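Local coordinates for putative gdp-fucose protein o-fucosyltransferase 1 (Caenorhabditis elegans, PDB 3ZY2) that belongs to the GDP-fucose protein O-fucosyltransferases of the GT-B clan and binds guanosine-5'-diphosphate, at residues A[5-17]-A[163-175]. Numbering follows the deposited sequence.
Sequences TDPNGYIVFCPCM and SEEYPVLAFSSAP
Phe-171 meets Ile-11 at its ring edge, CE1 lying 3.8 Å from Ile-11 CG2, while Pro-175 CG lies over the centre of one face, 3.7 Å above the ring plane. On the same side of the sheet, Phe-13 CG stands between its backbone N and carbonyl carbon (chi1 80°), which brings CD2 to 3.7 Å from Ala-174 CB; helix 20-37 packs on this side through Ala-34 and Val-30. The Tyr-10 ring, on the other side, has Pro-167 O at its edge and Val-168 CG2 obliquely beside it. There Val-12 CG1 touches both Val-168 CG1 (3.6 Å) and Ala-170 CB, and helix 77-88 touches Tyr-10 and Val-168.

Five backbone hydrogen bonds join the strands as a parallel ladder, from Tyr-10 N to Pro-167 O (2.7 Å) through to Cys-14 N to Phe-171 O. At the start of the ladder a water bridges Asn-8 O and Ser-163 OG. An Asx turn, in which Asn-8 N meets Asp-6 OD1 from above the carboxylate plane, accompanies the type I turn from Asp-6 to Gly-9. Beyond the other end, CB of disulfide-linked Cys-16 rests 3.4 Å from Ser-172 O.

Strands 10-13 and 168-171 are central neighbours in a six-stranded parallel sheet, flanked by helices on both faces: the Rossmann-like architecture of a GT-B domain.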
ATOM      1  N   THR A   5      10.530  13.336 -28.482  1.00 39.27           N
ATOM      2  CA  THR A   5       9.841  12.719 -27.349  1.00 36.91           C
ATOM      3  C   THR A   5       9.065  13.786 -26.575  1.00 35.97           C
ATOM      4  O   THR A   5       9.235  14.983 -26.810  1.00 36.92           O
ATOM      5  CB  THR A   5      10.827  11.974 -26.418  1.00 36.82           C
ATOM      6  OG1 THR A   5      11.773  12.900 -25.875  1.00 38.72           O
ATOM      7  CG2 THR A   5      11.572  10.883 -27.185  1.00 37.44           C
ATOM      8  N   ASP A   6       8.205  13.350 -25.661  1.00 33.26           N
ATOM      9  CA  ASP A   6       7.408  14.264 -24.847  1.00 32.19           C
ATOM     10  C   ASP A   6       8.277  14.965 -23.787  1.00 32.31           C
ATOM     11  O   ASP A   6       8.796  14.320 -22.870  1.00 31.20           O
ATOM     12  CB  ASP A   6       6.241  13.493 -24.198  1.00 30.33           C
ATOM     13  CG  ASP A   6       5.243  14.398 -23.472  1.00 30.68           C
ATOM     14  OD1 ASP A   6       5.524  15.604 -23.241  1.00 30.23           O
ATOM     15  OD2 ASP A   6       4.158  13.889 -23.114  1.00 28.19           O
ATOM     16  N   PRO A   7       8.438  16.302 -23.916  1.00 33.22           N
ATOM     17  CA  PRO A   7       9.236  17.059 -22.947  1.00 33.58           C
ATOM     18  C   PRO A   7       8.722  16.945 -21.516  1.00 32.67           C
ATOM     19  O   PRO A   7       9.504  17.109 -20.577  1.00 32.73           O
ATOM     20  CB  PRO A   7       9.117  18.516 -23.417  1.00 34.76           C
ATOM     21  CG  PRO A   7       8.083  18.542 -24.482  1.00 35.27           C
ATOM     22  CD  PRO A   7       7.854  17.150 -24.972  1.00 34.37           C
ATOM     23  N   ASN A   8       7.422  16.686 -21.356  1.00 31.81           N
ATOM     24  CA  ASN A   8       6.831  16.494 -20.027  1.00 30.68           C
ATOM     25  C   ASN A   8       7.109  15.119 -19.431  1.00 29.46           C
ATOM     26  O   ASN A   8       6.923  14.907 -18.240  1.00 28.75           O
ATOM     27  CB  ASN A   8       5.317  16.713 -20.055  1.00 31.04           C
ATOM     28  CG  ASN A   8       4.924  18.172 -20.256  1.00 33.72           C
ATOM     29  OD1 ASN A   8       3.737  18.485 -20.351  1.00 36.34           O
ATOM     30  ND2 ASN A   8       5.913  19.070 -20.322  1.00 35.83           N
ATOM     31  N   GLY A   9       7.532  14.179 -20.268  1.00 27.95           N
ATOM     32  CA  GLY A   9       7.871  12.854 -19.771  1.00 25.86           C
ATOM     33  C   GLY A   9       6.755  11.837 -19.908  1.00 24.26           C
ATOM     34  O   GLY A   9       5.739  12.078 -20.596  1.00 24.36           O
ATOM     35  N   TYR A  10       6.961  10.707 -19.243  1.00 22.91           N
ATOM     36  CA  TYR A  10       6.127   9.505 -19.413  1.00 21.36           C
ATOM     37  C   TYR A  10       5.667   8.906 -18.098  1.00 20.64           C
ATOM     38  O   TYR A  10       6.273   9.116 -17.042  1.00 20.49           O
ATOM     39  CB  TYR A  10       6.901   8.423 -20.190  1.00 21.31           C
ATOM     40  CG  TYR A  10       7.250   8.885 -21.570  1.00 21.70           C
ATOM     41  CD1 TYR A  10       8.393   9.677 -21.795  1.00 22.15           C
ATOM     42  CD2 TYR A  10       6.428   8.583 -22.658  1.00 20.80           C
ATOM     43  CE1 TYR A  10       8.700  10.134 -23.066  1.00 25.89           C
ATOM     44  CE2 TYR A  10       6.735   9.043 -23.923  1.00 23.14           C
ATOM     45  CZ  TYR A  10       7.868   9.814 -24.118  1.00 23.87           C
ATOM     46  OH  TYR A  10       8.135  10.244 -25.392  1.00 26.99           O
ATOM     47  N   ILE A  11       4.586   8.137 -18.182  1.00 19.08           N
ATOM     48  CA  ILE A  11       4.145   7.270 -17.098  1.00 17.79           C
ATOM     49  C   ILE A  11       4.090   5.856 -17.640  1.00 17.25           C
ATOM     50  O   ILE A  11       3.539   5.643 -18.719  1.00 16.80           O
ATOM     51  CB  ILE A  11       2.741   7.670 -16.579  1.00 17.26           C
ATOM     52  CG1 ILE A  11       2.788   9.005 -15.846  1.00 18.54           C
ATOM     53  CG2 ILE A  11       2.144   6.594 -15.660  1.00 17.57           C
ATOM     54  CD1 ILE A  11       1.428   9.690 -15.803  1.00 20.12           C
ATOM     55  N   VAL A  12       4.635   4.909 -16.890  1.00 16.63           N
ATOM     56  CA  VAL A  12       4.536   3.476 -17.238  1.00 16.83           C
ATOM     57  C   VAL A  12       4.126   2.733 -15.980  1.00 16.70           C
ATOM     58  O   VAL A  12       4.521   3.118 -14.866  1.00 16.67           O
ATOM     59  CB  VAL A  12       5.856   2.918 -17.861  1.00 17.66           C
ATOM     60  CG1 VAL A  12       7.050   3.024 -16.894  1.00 18.70           C
ATOM     61  CG2 VAL A  12       5.654   1.474 -18.351  1.00 17.97           C
ATOM     62  N   PHE A  13       3.291   1.711 -16.133  1.00 16.66           N
ATOM     63  CA  PHE A  13       2.782   0.992 -14.957  1.00 16.84           C
ATOM     64  C   PHE A  13       2.443  -0.438 -15.288  1.00 17.03           C
ATOM     65  O   PHE A  13       2.232  -0.789 -16.469  1.00 15.86           O
ATOM     66  CB  PHE A  13       1.545   1.704 -14.349  1.00 16.88           C
ATOM     67  CG  PHE A  13       0.259   1.420 -15.089  1.00 16.61           C
ATOM     68  CD1 PHE A  13       0.003   2.017 -16.319  1.00 16.20           C
ATOM     69  CD2 PHE A  13      -0.676   0.523 -14.544  1.00 16.61           C
ATOM     70  CE1 PHE A  13      -1.182   1.723 -17.018  1.00 17.89           C
ATOM     71  CE2 PHE A  13      -1.867   0.215 -15.243  1.00 16.38           C
ATOM     72  CZ  PHE A  13      -2.107   0.823 -16.470  1.00 17.28           C
ATOM     73  N   CYS A  14       2.389  -1.247 -14.233  1.00 17.79           N
ATOM     74  CA  CYS A  14       1.875  -2.609 -14.297  1.00 18.12           C
ATOM     75  C   CYS A  14       0.429  -2.649 -13.818  1.00 17.58           C
ATOM     76  O   CYS A  14       0.158  -2.192 -12.694  1.00 17.58           O
ATOM     77  CB  CYS A  14       2.688  -3.546 -13.411  1.00 19.16           C
ATOM     78  SG  CYS A  14       2.063  -5.243 -13.548  1.00 20.67           S
ATOM     79  N   PRO A  15      -0.487  -3.226 -14.635  1.00 17.57           N
ATOM     80  CA  PRO A  15      -1.827  -3.503 -14.132  1.00 17.22           C
ATOM     81  C   PRO A  15      -1.726  -4.801 -13.344  1.00 17.11           C
ATOM     82  O   PRO A  15      -2.152  -5.865 -13.802  1.00 16.16           O
ATOM     83  CB  PRO A  15      -2.668  -3.684 -15.405  1.00 18.04           C
ATOM     84  CG  PRO A  15      -1.711  -4.077 -16.464  1.00 19.56           C
ATOM     85  CD  PRO A  15      -0.295  -3.736 -16.011  1.00 18.15           C
ATOM     86  N   CYS A  16      -1.132  -4.693 -12.164  1.00 17.28           N
ATOM     87  CA  CYS A  16      -0.607  -5.864 -11.472  1.00 18.19           C
ATOM     88  C   CYS A  16      -1.559  -6.445 -10.448  1.00 18.58           C
ATOM     89  O   CYS A  16      -1.168  -7.297  -9.652  1.00 18.53           O
ATOM     90  CB  CYS A  16       0.738  -5.513 -10.813  1.00 18.88           C
ATOM     91  SG  CYS A  16       2.226  -6.041 -11.725  1.00 23.02           S
ATOM     92  N   MET A  17      -2.799  -5.985 -10.488  1.00 16.97           N
ATOM     93  CA  MET A  17      -3.818  -6.510  -9.602  1.00 17.85           C
ATOM     94  C   MET A  17      -4.991  -7.135 -10.334  1.00 16.20           C
ATOM     95  O   MET A  17      -5.659  -6.503 -11.150  1.00 16.12           O
ATOM     96  CB  MET A  17      -4.327  -5.440  -8.657  1.00 18.73           C
ATOM     97  CG  MET A  17      -5.322  -6.006  -7.697  1.00 21.62           C
ATOM     98  SD  MET A  17      -5.689  -4.918  -6.342  1.00 24.72           S
ATOM     99  CE  MET A  17      -6.607  -3.657  -7.193  1.00 23.92           C
ATOM    100  N   SER A 163      10.257  16.906 -15.133  1.00 37.55           N
ATOM    101  CA  SER A 163      10.552  16.047 -16.274  1.00 37.56           C
ATOM    102  C   SER A 163      12.038  15.774 -16.494  1.00 37.74           C
ATOM    103  O   SER A 163      12.406  14.679 -16.908  1.00 37.17           O
ATOM    104  CB  SER A 163       9.953  16.647 -17.548  1.00 38.66           C
ATOM    105  OG  SER A 163       8.859  17.508 -17.253  1.00 40.98           O
ATOM    106  N   GLU A 164      12.891  16.766 -16.221  1.00 38.66           N
ATOM    107  CA  GLU A 164      14.324  16.635 -16.498  1.00 39.40           C
ATOM    108  C   GLU A 164      15.011  15.518 -15.692  1.00 38.41           C
ATOM    109  O   GLU A 164      15.747  14.700 -16.264  1.00 38.93           O
ATOM    110  CB  GLU A 164      15.043  17.981 -16.312  1.00 41.01           C
ATOM    111  CG  GLU A 164      16.566  17.943 -16.531  1.00 43.99           C
ATOM    112  CD  GLU A 164      17.002  18.031 -17.994  1.00 47.32           C
ATOM    113  OE1 GLU A 164      16.285  17.538 -18.897  1.00 48.16           O
ATOM    114  OE2 GLU A 164      18.089  18.603 -18.243  1.00 49.43           O
ATOM    115  N   GLU A 165      14.770  15.489 -14.382  1.00 36.70           N
ATOM    116  CA  GLU A 165      15.310  14.434 -13.526  1.00 35.39           C
ATOM    117  C   GLU A 165      14.441  13.178 -13.546  1.00 33.41           C
ATOM    118  O   GLU A 165      14.968  12.061 -13.397  1.00 32.79           O
ATOM    119  CB  GLU A 165      15.489  14.925 -12.087  1.00 35.75           C
ATOM    120  CG  GLU A 165      16.110  13.888 -11.118  1.00 35.43           C
ATOM    121  CD  GLU A 165      17.520  13.422 -11.510  1.00 37.53           C
ATOM    122  OE1 GLU A 165      18.299  14.229 -12.066  1.00 39.31           O
ATOM    123  OE2 GLU A 165      17.849  12.237 -11.266  1.00 36.91           O
ATOM    124  N   TYR A 166      13.127  13.365 -13.736  1.00 31.95           N
ATOM    125  CA  TYR A 166      12.146  12.258 -13.721  1.00 29.82           C
ATOM    126  C   TYR A 166      11.390  12.148 -15.047  1.00 28.46           C
ATOM    127  O   TYR A 166      10.188  12.458 -15.125  1.00 27.99           O
ATOM    128  CB  TYR A 166      11.158  12.398 -12.558  1.00 29.46           C
ATOM    129  CG  TYR A 166      11.832  12.490 -11.220  1.00 29.53           C
ATOM    130  CD1 TYR A 166      12.293  11.343 -10.580  1.00 27.34           C
ATOM    131  CD2 TYR A 166      12.024  13.726 -10.597  1.00 30.21           C
ATOM    132  CE1 TYR A 166      12.935  11.413  -9.358  1.00 29.02           C
ATOM    133  CE2 TYR A 166      12.655  13.811  -9.369  1.00 30.51           C
ATOM    134  CZ  TYR A 166      13.102  12.652  -8.748  1.00 29.01           C
ATOM    135  OH  TYR A 166      13.740  12.746  -7.536  1.00 29.15           O
ATOM    136  N   PRO A 167      12.089  11.697 -16.101  1.00 28.40           N
ATOM    137  CA  PRO A 167      11.464  11.601 -17.414  1.00 27.05           C
ATOM    138  C   PRO A 167      10.364  10.540 -17.447  1.00 25.30           C
ATOM    139  O   PRO A 167       9.442  10.639 -18.266  1.00 24.75           O
ATOM    140  CB  PRO A 167      12.624  11.199 -18.332  1.00 27.79           C
ATOM    141  CG  PRO A 167      13.679  10.662 -17.435  1.00 28.15           C
ATOM    142  CD  PRO A 167      13.533  11.391 -16.152  1.00 28.73           C
ATOM    143  N   VAL A 168      10.482   9.541 -16.578  1.00 23.21           N
ATOM    144  CA  VAL A 168       9.530   8.424 -16.555  1.00 21.92           C
ATOM    145  C   VAL A 168       9.098   8.133 -15.124  1.00 21.51           C
ATOM    146  O   VAL A 168       9.922   7.789 -14.282  1.00 22.15           O
ATOM    147  CB  VAL A 168      10.104   7.124 -17.199  1.00 20.30           C
ATOM    148  CG1 VAL A 168       9.060   5.974 -17.078  1.00 20.51           C
ATOM    149  CG2 VAL A 168      10.502   7.343 -18.663  1.00 22.41           C
ATOM    150  N   LEU A 169       7.802   8.249 -14.837  1.00 21.32           N
ATOM    151  CA  LEU A 169       7.278   7.798 -13.562  1.00 21.70           C
ATOM    152  C   LEU A 169       6.855   6.355 -13.759  1.00 20.87           C
ATOM    153  O   LEU A 169       6.032   6.074 -14.630  1.00 20.65           O
ATOM    154  CB  LEU A 169       6.064   8.639 -13.131  1.00 21.91           C
ATOM    155  CG  LEU A 169       6.141  10.013 -12.457  1.00 26.80           C
ATOM    156  CD1 LEU A 169       7.484  10.759 -12.602  1.00 25.61           C
ATOM    157  CD2 LEU A 169       4.992  10.895 -12.882  1.00 24.40           C
ATOM    158  N   ALA A 170       7.413   5.440 -12.974  1.00 19.89           N
ATOM    159  CA  ALA A 170       7.134   4.013 -13.125  1.00 19.35           C
ATOM    160  C   ALA A 170       6.476   3.441 -11.887  1.00 19.37           C
ATOM    161  O   ALA A 170       7.042   3.493 -10.811  1.00 19.26           O
ATOM    162  CB  ALA A 170       8.417   3.253 -13.444  1.00 19.56           C
ATOM    163  N   PHE A 171       5.277   2.883 -12.047  1.00 18.29           N
ATOM    164  CA  PHE A 171       4.468   2.387 -10.928  1.00 19.14           C
ATOM    165  C   PHE A 171       4.261   0.866 -11.023  1.00 20.36           C
ATOM    166  O   PHE A 171       3.731   0.368 -12.026  1.00 20.28           O
ATOM    167  CB  PHE A 171       3.089   3.056 -10.950  1.00 18.34           C
ATOM    168  CG  PHE A 171       3.105   4.560 -10.873  1.00 17.64           C
ATOM    169  CD1 PHE A 171       3.190   5.343 -12.038  1.00 19.12           C
ATOM    170  CD2 PHE A 171       2.949   5.213  -9.645  1.00 18.89           C
ATOM    171  CE1 PHE A 171       3.162   6.722 -11.971  1.00 21.01           C
ATOM    172  CE2 PHE A 171       2.918   6.588  -9.582  1.00 18.45           C
ATOM    173  CZ  PHE A 171       3.045   7.355 -10.723  1.00 21.18           C
ATOM    174  N   SER A 172       4.649   0.115  -9.999  1.00 22.60           N
ATOM    175  CA  SER A 172       4.393  -1.326 -10.041  1.00 24.19           C
ATOM    176  C   SER A 172       2.954  -1.645  -9.670  1.00 23.86           C
ATOM    177  O   SER A 172       2.441  -2.713 -10.013  1.00 25.85           O
ATOM    178  CB  SER A 172       5.368  -2.134  -9.182  1.00 24.92           C
ATOM    179  OG  SER A 172       5.641  -3.388  -9.806  1.00 25.24           O
ATOM    180  N   SER A 173       2.293  -0.704  -9.004  1.00 23.31           N
ATOM    181  CA  SER A 173       0.855  -0.788  -8.821  1.00 23.56           C
ATOM    182  C   SER A 173       0.182   0.384  -9.512  1.00 22.10           C
ATOM    183  O   SER A 173       0.616   1.521  -9.381  1.00 22.98           O
ATOM    184  CB  SER A 173       0.497  -0.796  -7.344  1.00 24.10           C
ATOM    185  OG  SER A 173       0.762  -2.071  -6.795  1.00 27.13           O
ATOM    186  N   ALA A 174      -0.909   0.099 -10.212  1.00 20.83           N
ATOM    187  CA  ALA A 174      -1.602   1.128 -10.981  1.00 19.74           C
ATOM    188  C   ALA A 174      -1.954   2.313 -10.085  1.00 19.69           C
ATOM    189  O   ALA A 174      -2.578   2.111  -9.030  1.00 19.61           O
ATOM    190  CB  ALA A 174      -2.856   0.536 -11.610  1.00 18.81           C
ATOM    191  N   PRO A 175      -1.588   3.551 -10.501  1.00 20.19           N
ATOM    192  CA  PRO A 175      -1.908   4.726  -9.684  1.00 20.27           C
ATOM    193  C   PRO A 175      -3.354   5.172  -9.896  1.00 19.98           C
ATOM    194  O   PRO A 175      -3.626   6.274 -10.419  1.00 21.01           O
ATOM    195  CB  PRO A 175      -0.906   5.787 -10.174  1.00 20.60           C
ATOM    196  CG  PRO A 175      -0.613   5.403 -11.565  1.00 20.91           C
ATOM    197  CD  PRO A 175      -0.658   3.891 -11.599  1.00 20.20           C
TER
HETATM  198  O   HOH W   1       6.445  16.828 -16.653  1.00 37.24           O